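Local coordinates for putative alpha/beta hydrolase (Desulfitobacterium hafniense, PDB 4RPC), which is a putative alpha/beta hydrolase of unknown substrate, which probably cleaves its target with a serine nucleophile carried on a sharp strand-to-helix turn, at residues V24-G29 with A91-S96; L97-A102 with L116-G121; K12-G17 with I53-G58; F38-R43 with E248-S253. All blocks are in the same frame, centred on the assembly; numbering follows the deposited sequence.

Contacts 1, 2 and 3 all reach one mixed sheet: contact 3 pairs the outermost, antiparallel strand 13-17 with strand 50-54, contact 1 pairs strands 23-27 and 88-95 further in, and contact 2 packs helix 97-108 on strand 112-119. Contact 4 joins helices 39-45 and 249-259. Contacts 1 and 2 have centres about 6 Å apart, contacts 1 and 3 about 11 Å; contact 4 lies about 12 Å from contact 1 and about 16 Å from contacts 2 and 3. Along the chain contacts 1, 3 and 4 interleave, contact 1 closes before contact 2 opens, and contact 2 is nested inside the loop of contact 4. Contacts 1 and 2 together frame the probable nucleophile turn.

Contact 1 (V24-G29 with A91-S96); sequences VLLIHG and AIYGVS
I27 and I92 meet through complementary branches: chi1 of I92 (-45°) puts CG1 anti to the carbonyl carbon, which leaves CG2 anti to the backbone N, and chi1 of I27 (-46°) lays CG1 anti to the carbonyl carbon, its extended chain carrying CD1 onward. I27 CD1 comes to 3.5 Å from I92 CG2, the two side chains crossing at a slant. L25 lies alongside I92, its CB 3.8 Å from I92 CG2. On the other face, Y93 holds CG anti to its own N, while L26 CD2 rests 3.9 Å from Y93 CB. Four backbone hydrogen bonds join the parallel strands: L25 N to A91 O, Y93 N to L25 O, I27 N to Y93 O and V95 N to I27 O. This is the centre of an alpha/beta hydrolase sheet, and the end of strand 88-95 carries G94 and leads into S96 of what is probably a nucleophile elbow. S96, with positive phi, is consistent with the strained turn that presents such a serine; its OG bonds to Q122 NE2 and, weakly, to H241 NE2. Helix 97-108 covers the I27 and I92 face through V101 and A102. Y93 OH is hydrogen-bonded to D119 OD2. H28 ND1 donates in its ring plane to G29 O.

Contact 2 (L97-A102 with L116-G121); sequences LGASVA and LLLDGG
A99 and A102, one turn apart on the helix, leave a dip between their methyls, and L118 CD2 is the bump that settles into it, 3.9 Å from A99 CB and 4.0 Å from A102 CB. The same methyl also reaches A99 O at 3.6 Å, so it lies against the helix backbone too. L118 gets there because chi1 (-52°) sets CG beside the backbone N; with CD1 extended by chi2, CD2 is the branch that meets the helix. Two residues earlier, on the same side of the strand, L116 repeats the shape, its CD2 lying 3.9 Å from A102 CB and 3.6 Å from A102 O. Helix and strand run roughly antiparallel, at 154°, with axes only 7.5 Å apart, a spacing that alanines at the interface permit. The pair forms the second half of a beta-alpha-beta crossover, strand 88-95 to helix 97-108 to strand 112-119, whose helix follows the probable nucleophile S96. I92 of the preceding strand touches both A102 and L116. Past the strand's end, A99 CB presses on G121 CA at 3.9 Å; a CB on G121 would point toward the helix and come tight against that methyl. Y123 touches A99 too.

Contact 3 (K12-G17 with I53-G58); sequences KLHRMG and IPELEG
K12, just before strand 13-17, and H14 within it both reach the carboxylate of E55, where that strand runs antiparallel to strand 50-54 and closes one side of the alpha/beta hydrolase sheet. In the backbone, H14 and I53 form a hydrogen-bonded antiparallel pair, H14 N to I53 O at 3.0 Å and I53 N to H14 O at 2.8 Å; L13 and P54 make the adjoining non-hydrogen-bonded pair, and E55 N donates to K12 O.

The polar side chains split the carboxylate between them. H14 NE2 gives its hydrogen to E55 OE2 at 2.7 Å; the oxygen lies in the ring plane, but the donor stands above the carboxylate plane, the two planes being 37° apart. K12 NZ forms a salt bridge with E55 OE1 at 2.9 Å, approaching on the syn side after a chain bent at chi2, chi3 and chi4. E55 reaches both with an extended chain, chi2 179°. An alanine in place of E55 would probably leave the K12 ammonium without this counter-charge and the H14 ring without the bond that fixes its rotation. W34 stacks on H14 and also touches E55.

On the other face, L13 lies alongside P54 with CD1 3.7 Å from the ring carbon CD; on the H14 face, selenomethionine M16 brings CG to 3.4 Å from I53 CD1, tighter than usual carbon packing.

Contact 4 (F38-R43 with E248-S253); sequences FARIIR and EPEKIS
R40 lies across P249 at about a right angle, with R40 CB 3.6 Å from P249 CG. Its CG is anti to the backbone N (chi1 178°), and the chain then bends at chi2. The guanidinium ends over E250: E250 CB lies over one of its faces, toward the rim, 3.5 Å from R40 NH2. E250 holds CG between its own N and carbonyl carbon, and its chain bends at chi2, bringing the carboxylate back beside the arginine. The flat groups are 13° from parallel, but E250 OE1 is well out of the guanidinium plane and 3.7 Å from R40 NH1, a long salt bridge of charges alone. R40 NE also forms a salt bridge with D44 OD1. An alanine in place of R40 would probably leave D44 and E250 without this positive charge and uncover part of the P249 ring.

I41 fills the space between the helices with its CG1 branch, and its CD1 meets I252 CB at 3.8 Å. S253 OG stands 3.4 Å from I41 CA and hydrogen-bonds to D44 OD2. The segments cross at -37° with axes 8.4 Å apart. I41 also touches L26 of strand 23-27 and L245 of helix 243-247, I42 packs on I53 of strand 50-54, and I252 touches D119 of strand 112-119, so both helices lie on the sheet with I41 at their junction.

Contact 1 (V24-G29 with A91-S96)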
loop_
_atom_site.group_PDB
_atom_site.type_symbol
_atom_site.label_atom_id
_atom_site.label_comp_id
_atom_site.label_asym_id
_atom_site.label_seq_id
_atom_site.Cartn_x
_atom_site.Cartn_y
_atom_site.Cartn_z
ATOM N N VAL A 24 8.494 -5.517 -10.768
ATOM C CA VAL A 24 8.099 -4.527 -9.836
ATOM C C VAL A 24 6.591 -4.732 -9.521
ATOM O O VAL A 24 5.731 -4.658 -10.411
ATOM C CB VAL A 24 8.367 -3.141 -10.439
ATOM C CG1 VAL A 24 7.863 -2.028 -9.533
ATOM C CG2 VAL A 24 9.877 -2.956 -10.698
ATOM N N LEU A 25 6.285 -4.984 -8.264
ATOM C CA LEU A 25 4.885 -5.191 -7.793
ATOM C C LEU A 25 4.339 -3.930 -7.168
ATOM O O LEU A 25 4.974 -3.376 -6.297
ATOM C CB LEU A 25 4.870 -6.262 -6.682
ATOM C CG LEU A 25 4.070 -7.533 -6.727
ATOM C CD1 LEU A 25 4.090 -8.153 -5.342
ATOM C CD2 LEU A 25 2.638 -7.401 -7.192
ATOM N N LEU A 26 3.146 -3.521 -7.554
ATOM C CA LEU A 26 2.531 -2.339 -7.047
ATOM C C LEU A 26 1.215 -2.696 -6.406
ATOM O O LEU A 26 0.279 -3.162 -7.123
ATOM C CB LEU A 26 2.264 -1.369 -8.185
ATOM C CG LEU A 26 3.451 -1.003 -9.035
ATOM C CD1 LEU A 26 2.963 -0.218 -10.242
ATOM C CD2 LEU A 26 4.427 -0.164 -8.258
ATOM N N ILE A 27 1.138 -2.479 -5.076
ATOM C CA ILE A 27 -0.018 -2.921 -4.250
ATOM C C ILE A 27 -0.725 -1.751 -3.672
ATOM O O ILE A 27 -0.168 -1.010 -2.866
ATOM C CB ILE A 27 0.380 -3.905 -3.129
ATOM C CG1 ILE A 27 1.309 -5.002 -3.642
ATOM C CG2 ILE A 27 -0.861 -4.538 -2.507
ATOM C CD1 ILE A 27 1.826 -5.969 -2.570
ATOM N N HIS A 28 -1.957 -1.549 -4.127
ATOM C CA HIS A 28 -2.791 -0.443 -3.703
ATOM C C HIS A 28 -3.385 -0.624 -2.313
ATOM O O HIS A 28 -3.257 -1.683 -1.701
ATOM C CB HIS A 28 -3.891 -0.177 -4.729
ATOM C CG HIS A 28 -4.994 -1.209 -4.769
ATOM N ND1 HIS A 28 -6.027 -1.211 -3.866
ATOM C CD2 HIS A 28 -5.295 -2.169 -5.675
ATOM C CE1 HIS A 28 -6.866 -2.196 -4.142
ATOM N NE2 HIS A 28 -6.455 -2.792 -5.238
ATOM N N GLY A 29 -3.984 0.429 -1.787
ATOM C CA GLY A 29 -4.541 0.381 -0.430
ATOM C C GLY A 29 -6.054 0.173 -0.390
ATOM O O GLY A 29 -6.736 0.078 -1.434
ATOM N N ALA A 91 11.283 -5.156 -6.642
ATOM C CA ALA A 91 10.665 -4.207 -5.696
ATOM C C ALA A 91 9.149 -4.381 -5.573
ATOM O O ALA A 91 8.468 -4.548 -6.571
ATOM C CB ALA A 91 10.946 -2.783 -6.144
ATOM N N ILE A 92 8.648 -4.256 -4.360
ATOM C CA ILE A 92 7.249 -4.049 -4.082
ATOM C C ILE A 92 7.032 -2.645 -3.504
ATOM O O ILE A 92 7.681 -2.266 -2.505
ATOM C CB ILE A 92 6.725 -5.060 -3.061
ATOM C CG1 ILE A 92 7.207 -6.476 -3.398
ATOM C CG2 ILE A 92 5.204 -5.061 -3.066
ATOM C CD1 ILE A 92 6.627 -7.474 -2.423
ATOM N N TYR A 93 6.185 -1.862 -4.167
ATOM C CA TYR A 93 5.722 -0.634 -3.616
ATOM C C TYR A 93 4.331 -0.935 -3.087
ATOM O O TYR A 93 3.525 -1.559 -3.759
ATOM C CB TYR A 93 5.718 0.488 -4.656
ATOM C CG TYR A 93 4.989 1.699 -4.168
ATOM C CD1 TYR A 93 5.630 2.690 -3.460
ATOM C CD2 TYR A 93 3.609 1.808 -4.350
ATOM C CE1 TYR A 93 4.942 3.789 -2.990
ATOM C CE2 TYR A 93 2.924 2.902 -3.882
ATOM C CZ TYR A 93 3.597 3.886 -3.190
ATOM O OH TYR A 93 2.862 4.972 -2.761
ATOM N N GLY A 94 4.065 -0.567 -1.854
ATOM C CA GLY A 94 2.749 -0.734 -1.336
ATOM C C GLY A 94 2.336 0.484 -0.597
ATOM O O GLY A 94 3.123 1.061 0.175
ATOM N N VAL A 95 1.109 0.915 -0.861
ATOM C CA VAL A 95 0.594 2.088 -0.201
ATOM C C VAL A 95 -0.471 1.650 0.764
ATOM O O VAL A 95 -1.379 0.899 0.413
ATOM C CB VAL A 95 0.074 3.168 -1.193
ATOM C CG1 VAL A 95 -1.072 2.644 -2.033
ATOM C CG2 VAL A 95 -0.374 4.423 -0.421
ATOM N N SER A 96 -0.318 2.108 1.999
ATOM C CA SER A 96 -1.268 1.888 3.074
ATOM C C SER A 96 -1.404 0.402 3.368
ATOM O O SER A 96 -0.401 -0.266 3.630
ATOM C CB SER A 96 -2.609 2.564 2.695
ATOM O OG SER A 96 -3.328 2.932 3.876
#

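Contact 2 (L97-A102 with L116-G121)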
loop_
_atom_site.group_PDB
_atom_site.type_symbol
_atom_site.label_atom_id
_atom_site.label_comp_id
_atom_site.label_asym_id
_atom_site.label_seq_id
_atom_site.Cartn_x
_atom_site.Cartn_y
_atom_site.Cartn_z
ATOM N N LEU A 97 -2.614 -0.137 3.341
ATOM C CA LEU A 97 -2.749 -1.579 3.482
ATOM C C LEU A 97 -1.816 -2.344 2.553
ATOM O O LEU A 97 -1.343 -3.414 2.903
ATOM C CB LEU A 97 -4.142 -1.989 3.124
ATOM C CG LEU A 97 -4.461 -3.472 3.153
ATOM C CD1 LEU A 97 -4.132 -4.089 4.489
ATOM C CD2 LEU A 97 -5.956 -3.615 2.812
ATOM N N GLY A 98 -1.570 -1.789 1.377
ATOM C CA GLY A 98 -0.760 -2.458 0.421
ATOM C C GLY A 98 0.663 -2.613 0.946
ATOM O O GLY A 98 1.345 -3.524 0.526
ATOM N N ALA A 99 1.097 -1.740 1.867
ATOM C CA ALA A 99 2.438 -1.874 2.443
ATOM C C ALA A 99 2.476 -3.069 3.399
ATOM O O ALA A 99 3.512 -3.674 3.607
ATOM C CB ALA A 99 2.824 -0.615 3.203
ATOM N N SER A 100 1.340 -3.358 4.040
ATOM C CA SER A 100 1.277 -4.490 4.958
ATOM C C SER A 100 1.301 -5.759 4.159
ATOM O O SER A 100 1.962 -6.690 4.547
ATOM C CB SER A 100 0.003 -4.472 5.824
ATOM O OG SER A 100 0.011 -3.347 6.605
ATOM N N VAL A 101 0.605 -5.787 3.049
ATOM C CA VAL A 101 0.661 -6.948 2.136
ATOM C C VAL A 101 2.126 -7.149 1.602
ATOM O O VAL A 101 2.626 -8.275 1.510
ATOM C CB VAL A 101 -0.302 -6.791 0.988
ATOM C CG1 VAL A 101 -0.154 -7.948 -0.015
ATOM C CG2 VAL A 101 -1.730 -6.720 1.496
ATOM N N ALA A 102 2.804 -6.062 1.274
ATOM C CA ALA A 102 4.187 -6.155 0.781
ATOM C C ALA A 102 5.093 -6.787 1.852
ATOM O O ALA A 102 5.829 -7.698 1.563
ATOM C CB ALA A 102 4.706 -4.783 0.429
ATOM N N LEU A 116 11.641 -3.405 -0.511
ATOM C CA LEU A 116 10.284 -3.052 -0.126
ATOM C C LEU A 116 10.271 -1.564 -0.099
ATOM O O LEU A 116 11.187 -0.971 0.477
ATOM C CB LEU A 116 9.937 -3.576 1.245
ATOM C CG LEU A 116 9.704 -5.045 1.392
ATOM C CD1 LEU A 116 9.511 -5.340 2.855
ATOM C CD2 LEU A 116 8.502 -5.474 0.618
ATOM N N LEU A 117 9.275 -0.950 -0.766
ATOM C CA LEU A 117 9.038 0.482 -0.623
ATOM C C LEU A 117 7.706 0.651 0.047
ATOM O O LEU A 117 6.652 0.306 -0.548
ATOM C CB LEU A 117 8.982 1.169 -1.965
ATOM C CG LEU A 117 10.292 1.488 -2.665
ATOM C CD1 LEU A 117 10.988 0.236 -3.102
ATOM C CD2 LEU A 117 10.091 2.470 -3.817
ATOM N N LEU A 118 7.724 1.192 1.236
ATOM C CA LEU A 118 6.548 1.191 2.049
ATOM C C LEU A 118 6.096 2.584 2.271
ATOM O O LEU A 118 6.819 3.376 2.875
ATOM C CB LEU A 118 6.840 0.480 3.371
ATOM C CG LEU A 118 7.447 -0.893 3.240
ATOM C CD1 LEU A 118 7.870 -1.458 4.601
ATOM C CD2 LEU A 118 6.462 -1.846 2.546
ATOM N N ASP A 119 4.902 2.898 1.763
ATOM C CA ASP A 119 4.383 4.254 1.810
ATOM C C ASP A 119 3.162 4.226 2.713
ATOM O O ASP A 119 2.180 3.593 2.357
ATOM C CB ASP A 119 4.046 4.690 0.345
ATOM C CG ASP A 119 3.804 6.234 0.139
ATOM O OD1 ASP A 119 3.685 7.018 1.133
ATOM O OD2 ASP A 119 3.713 6.670 -1.070
ATOM N N GLY A 120 3.203 4.899 3.876
ATOM C CA GLY A 120 2.051 5.009 4.774
ATOM C C GLY A 120 1.515 3.718 5.368
ATOM O O GLY A 120 0.298 3.549 5.581
ATOM N N GLY A 121 2.437 2.842 5.705
ATOM C CA GLY A 121 2.131 1.598 6.350
ATOM C C GLY A 121 1.804 1.820 7.797
ATOM O O GLY A 121 2.329 2.760 8.422
#

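Contact 3 (K12-G17 with I53-G58)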
loop_
_atom_site.group_PDB
_atom_site.type_symbol
_atom_site.label_atom_id
_atom_site.label_comp_id
_atom_site.label_asym_id
_atom_site.label_seq_id
_atom_site.Cartn_x
_atom_site.Cartn_y
_atom_site.Cartn_z
ATOM N N LYS A 12 -6.310 -12.191 -9.165
ATOM C CA LYS A 12 -6.514 -11.096 -10.199
ATOM C C LYS A 12 -5.292 -10.122 -10.203
ATOM O O LYS A 12 -5.275 -9.091 -9.531
ATOM C CB LYS A 12 -7.861 -10.379 -9.993
ATOM C CG LYS A 12 -8.698 -10.208 -11.275
ATOM C CD LYS A 12 -10.093 -10.896 -11.188
ATOM C CE LYS A 12 -11.127 -10.171 -10.312
ATOM N NZ LYS A 12 -11.684 -8.933 -10.934
ATOM N N LEU A 13 -4.279 -10.537 -10.958
ATOM C CA LEU A 13 -2.996 -9.877 -11.082
ATOM C C LEU A 13 -2.787 -9.405 -12.498
ATOM O O LEU A 13 -2.722 -10.207 -13.415
ATOM C CB LEU A 13 -1.885 -10.862 -10.736
ATOM C CG LEU A 13 -0.472 -10.291 -10.747
ATOM C CD1 LEU A 13 -0.239 -9.358 -9.582
ATOM C CD2 LEU A 13 0.520 -11.422 -10.689
ATOM N N HIS A 14 -2.686 -8.101 -12.662
ATOM C CA HIS A 14 -2.583 -7.473 -13.967
ATOM C C HIS A 14 -1.155 -7.303 -14.275
ATOM O O HIS A 14 -0.377 -7.019 -13.387
ATOM C CB HIS A 14 -3.185 -6.091 -13.953
ATOM C CG HIS A 14 -4.645 -6.072 -13.663
ATOM N ND1 HIS A 14 -5.600 -6.121 -14.652
ATOM C CD2 HIS A 14 -5.311 -6.003 -12.495
ATOM C CE1 HIS A 14 -6.797 -6.077 -14.101
ATOM N NE2 HIS A 14 -6.646 -6.009 -12.793
ATOM N N ARG A 15 -0.809 -7.436 -15.550
ATOM C CA ARG A 15 0.593 -7.429 -15.948
ATOM C C ARG A 15 0.784 -6.440 -17.078
ATOM O O ARG A 15 0.088 -6.489 -18.054
ATOM C CB ARG A 15 1.041 -8.843 -16.333
ATOM C CG ARG A 15 2.501 -8.964 -16.761
ATOM C CD ARG A 15 2.851 -10.418 -17.089
ATOM N NE ARG A 15 4.297 -10.674 -17.094
ATOM C CZ ARG A 15 4.859 -11.882 -17.266
ATOM N NH1 ARG A 15 4.084 -12.961 -17.458
ATOM N NH2 ARG A 15 6.193 -12.027 -17.245
HETATM N N MSE A 16 1.713 -5.526 -16.908
HETATM C CA MSE A 16 2.026 -4.523 -17.911
HETATM C C MSE A 16 3.534 -4.384 -18.058
HETATM O O MSE A 16 4.323 -5.041 -17.363
HETATM C CB MSE A 16 1.427 -3.146 -17.598
HETATM C CG MSE A 16 0.456 -3.085 -16.423
HETATM SE SE MSE A 16 -1.323 -2.475 -16.971
HETATM C CE MSE A 16 -1.085 -1.736 -18.784
ATOM N N GLY A 17 3.935 -3.545 -19.003
ATOM C CA GLY A 17 5.356 -3.302 -19.289
ATOM C C GLY A 17 6.091 -4.436 -19.947
ATOM O O GLY A 17 5.505 -5.212 -20.657
ATOM N N ILE A 53 0.361 -5.738 -10.953
ATOM C CA ILE A 53 -0.534 -4.957 -10.146
ATOM C C ILE A 53 -1.744 -5.762 -9.695
ATOM O O ILE A 53 -2.628 -6.050 -10.474
ATOM C CB ILE A 53 -1.024 -3.687 -10.876
ATOM C CG1 ILE A 53 0.139 -2.976 -11.644
ATOM C CG2 ILE A 53 -1.660 -2.731 -9.903
ATOM C CD1 ILE A 53 0.313 -3.446 -13.036
ATOM N N PRO A 54 -1.776 -6.173 -8.427
ATOM C CA PRO A 54 -2.952 -6.925 -8.026
ATOM C C PRO A 54 -4.190 -6.056 -7.763
ATOM O O PRO A 54 -4.077 -4.870 -7.526
ATOM C CB PRO A 54 -2.506 -7.570 -6.710
ATOM C CG PRO A 54 -1.332 -6.773 -6.239
ATOM C CD PRO A 54 -0.663 -6.331 -7.490
ATOM N N GLU A 55 -5.370 -6.657 -7.782
ATOM C CA GLU A 55 -6.557 -6.060 -7.164
ATOM C C GLU A 55 -6.745 -6.647 -5.791
ATOM O O GLU A 55 -6.774 -7.859 -5.642
ATOM C CB GLU A 55 -7.770 -6.449 -7.958
ATOM C CG GLU A 55 -7.741 -5.934 -9.352
ATOM C CD GLU A 55 -8.958 -6.352 -10.158
ATOM O OE1 GLU A 55 -9.866 -7.086 -9.629
ATOM O OE2 GLU A 55 -8.953 -5.937 -11.332
ATOM N N LEU A 56 -6.832 -5.830 -4.766
ATOM C CA LEU A 56 -7.209 -6.343 -3.458
ATOM C C LEU A 56 -8.624 -6.910 -3.566
ATOM O O LEU A 56 -9.447 -6.434 -4.350
ATOM C CB LEU A 56 -7.161 -5.239 -2.405
ATOM C CG LEU A 56 -5.801 -4.629 -2.041
ATOM C CD1 LEU A 56 -5.999 -3.653 -0.889
ATOM C CD2 LEU A 56 -4.895 -5.725 -1.593
ATOM N N GLU A 57 -8.892 -7.963 -2.815
ATOM C CA GLU A 57 -10.222 -8.561 -2.820
ATOM C C GLU A 57 -11.328 -7.540 -2.704
ATOM O O GLU A 57 -11.276 -6.619 -1.908
ATOM C CB GLU A 57 -10.370 -9.615 -1.723
ATOM C CG GLU A 57 -9.544 -10.879 -1.995
ATOM C CD GLU A 57 -8.070 -10.777 -1.560
ATOM O OE1 GLU A 57 -7.636 -9.695 -1.134
ATOM O OE2 GLU A 57 -7.356 -11.821 -1.595
ATOM N N GLY A 58 -12.351 -7.744 -3.520
ATOM C CA GLY A 58 -13.521 -6.861 -3.589
ATOM C C GLY A 58 -13.336 -5.481 -4.235
ATOM O O GLY A 58 -14.324 -4.745 -4.341
#

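Contact 4 (F38-R43 with E248-S253)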
loop_
_atom_site.group_PDB
_atom_site.type_symbol
_atom_site.label_atom_id
_atom_site.label_comp_id
_atom_site.label_asym_id
_atom_site.label_seq_id
_atom_site.Cartn_x
_atom_site.Cartn_y
_atom_site.Cartn_z
ATOM N N PHE A 38 -1.996 3.570 -9.931
ATOM C CA PHE A 38 -0.695 3.420 -10.525
ATOM C C PHE A 38 -0.559 3.764 -12.000
ATOM O O PHE A 38 0.467 3.466 -12.593
ATOM C CB PHE A 38 -0.270 1.942 -10.303
ATOM C CG PHE A 38 -0.162 1.571 -8.843
ATOM C CD1 PHE A 38 0.715 2.277 -8.022
ATOM C CD2 PHE A 38 -0.894 0.538 -8.310
ATOM C CE1 PHE A 38 0.847 1.966 -6.683
ATOM C CE2 PHE A 38 -0.778 0.230 -6.975
ATOM C CZ PHE A 38 0.091 0.956 -6.155
ATOM N N ALA A 39 -1.533 4.422 -12.581
ATOM C CA ALA A 39 -1.470 4.792 -14.002
ATOM C C ALA A 39 -0.159 5.442 -14.463
ATOM O O ALA A 39 0.491 4.938 -15.370
ATOM C CB ALA A 39 -2.669 5.642 -14.405
ATOM N N ARG A 40 0.240 6.523 -13.798
ATOM C CA ARG A 40 1.422 7.254 -14.185
ATOM C C ARG A 40 2.655 6.459 -13.932
ATOM O O ARG A 40 3.593 6.486 -14.743
ATOM C CB ARG A 40 1.478 8.610 -13.464
ATOM C CG ARG A 40 2.703 9.443 -13.749
ATOM C CD ARG A 40 2.880 9.750 -15.254
ATOM N NE ARG A 40 4.145 10.440 -15.478
ATOM C CZ ARG A 40 4.324 11.757 -15.323
ATOM N NH1 ARG A 40 3.321 12.547 -14.966
ATOM N NH2 ARG A 40 5.510 12.292 -15.520
ATOM N N ILE A 41 2.670 5.695 -12.838
ATOM C CA ILE A 41 3.867 4.908 -12.534
ATOM C C ILE A 41 4.084 3.866 -13.611
ATOM O O ILE A 41 5.188 3.651 -14.077
ATOM C CB ILE A 41 3.774 4.251 -11.139
ATOM C CG1 ILE A 41 3.858 5.361 -10.081
ATOM C CG2 ILE A 41 4.898 3.232 -10.917
ATOM C CD1 ILE A 41 3.459 4.923 -8.683
ATOM N N ILE A 42 3.018 3.198 -13.986
ATOM C CA ILE A 42 3.090 2.189 -15.013
ATOM C C ILE A 42 3.602 2.827 -16.296
ATOM O O ILE A 42 4.545 2.319 -16.886
ATOM C CB ILE A 42 1.720 1.552 -15.227
ATOM C CG1 ILE A 42 1.332 0.711 -14.010
ATOM C CG2 ILE A 42 1.680 0.687 -16.482
ATOM C CD1 ILE A 42 -0.154 0.409 -13.965
ATOM N N ARG A 43 3.010 3.948 -16.709
ATOM C CA ARG A 43 3.487 4.653 -17.893
ATOM C C ARG A 43 4.960 4.991 -17.845
ATOM O O ARG A 43 5.648 4.790 -18.840
ATOM C CB ARG A 43 2.694 5.930 -18.168
ATOM C CG ARG A 43 1.268 5.649 -18.617
ATOM C CD ARG A 43 0.649 6.868 -19.288
ATOM N NE ARG A 43 0.436 7.914 -18.311
ATOM C CZ ARG A 43 -0.608 7.973 -17.478
ATOM N NH1 ARG A 43 -1.584 7.055 -17.499
ATOM N NH2 ARG A 43 -0.696 8.994 -16.627
ATOM N N GLU A 248 1.926 13.550 -7.292
ATOM C CA GLU A 248 3.247 13.363 -7.933
ATOM C C GLU A 248 3.724 11.934 -8.002
ATOM O O GLU A 248 4.810 11.635 -7.551
ATOM C CB GLU A 248 4.301 14.105 -7.155
ATOM C CG GLU A 248 3.860 15.514 -6.889
ATOM C CD GLU A 248 4.477 16.076 -5.653
ATOM O OE1 GLU A 248 4.670 15.355 -4.636
ATOM O OE2 GLU A 248 4.738 17.272 -5.723
ATOM N N PRO A 249 2.917 11.053 -8.569
ATOM C CA PRO A 249 3.316 9.681 -8.720
ATOM C C PRO A 249 4.645 9.527 -9.516
ATOM O O PRO A 249 5.418 8.586 -9.295
ATOM C CB PRO A 249 2.126 9.065 -9.465
ATOM C CG PRO A 249 1.503 10.208 -10.201
ATOM C CD PRO A 249 1.715 11.397 -9.341
ATOM N N GLU A 250 4.928 10.464 -10.402
ATOM C CA GLU A 250 6.196 10.470 -11.098
ATOM C C GLU A 250 7.410 10.494 -10.158
ATOM O O GLU A 250 8.437 9.939 -10.525
ATOM C CB GLU A 250 6.259 11.568 -12.167
ATOM C CG GLU A 250 6.301 13.005 -11.652
ATOM C CD GLU A 250 4.944 13.563 -11.248
ATOM O OE1 GLU A 250 3.898 12.862 -11.351
ATOM O OE2 GLU A 250 4.958 14.731 -10.822
ATOM N N LYS A 251 7.300 11.040 -8.942
ATOM C CA LYS A 251 8.430 10.909 -7.994
ATOM C C LYS A 251 8.565 9.511 -7.438
ATOM O O LYS A 251 9.637 9.113 -7.013
ATOM C CB LYS A 251 8.327 11.845 -6.802
ATOM C CG LYS A 251 8.247 13.292 -7.161
ATOM C CD LYS A 251 8.257 14.119 -5.887
ATOM C CE LYS A 251 8.092 15.596 -6.228
ATOM N NZ LYS A 251 8.560 16.416 -5.100
ATOM N N ILE A 252 7.460 8.771 -7.383
ATOM C CA ILE A 252 7.555 7.372 -6.974
ATOM C C ILE A 252 8.294 6.599 -8.062
ATOM O O ILE A 252 9.152 5.807 -7.748
ATOM C CB ILE A 252 6.175 6.667 -6.711
ATOM C CG1 ILE A 252 5.269 7.411 -5.704
ATOM C CG2 ILE A 252 6.404 5.249 -6.232
ATOM C CD1 ILE A 252 5.834 7.590 -4.342
ATOM N N SER A 253 7.919 6.793 -9.327
ATOM C CA SER A 253 8.651 6.195 -10.490
ATOM C C SER A 253 10.132 6.396 -10.461
ATOM O O SER A 253 10.893 5.481 -10.693
ATOM C CB SER A 253 8.197 6.813 -11.796
ATOM O OG SER A 253 6.864 6.509 -11.960
#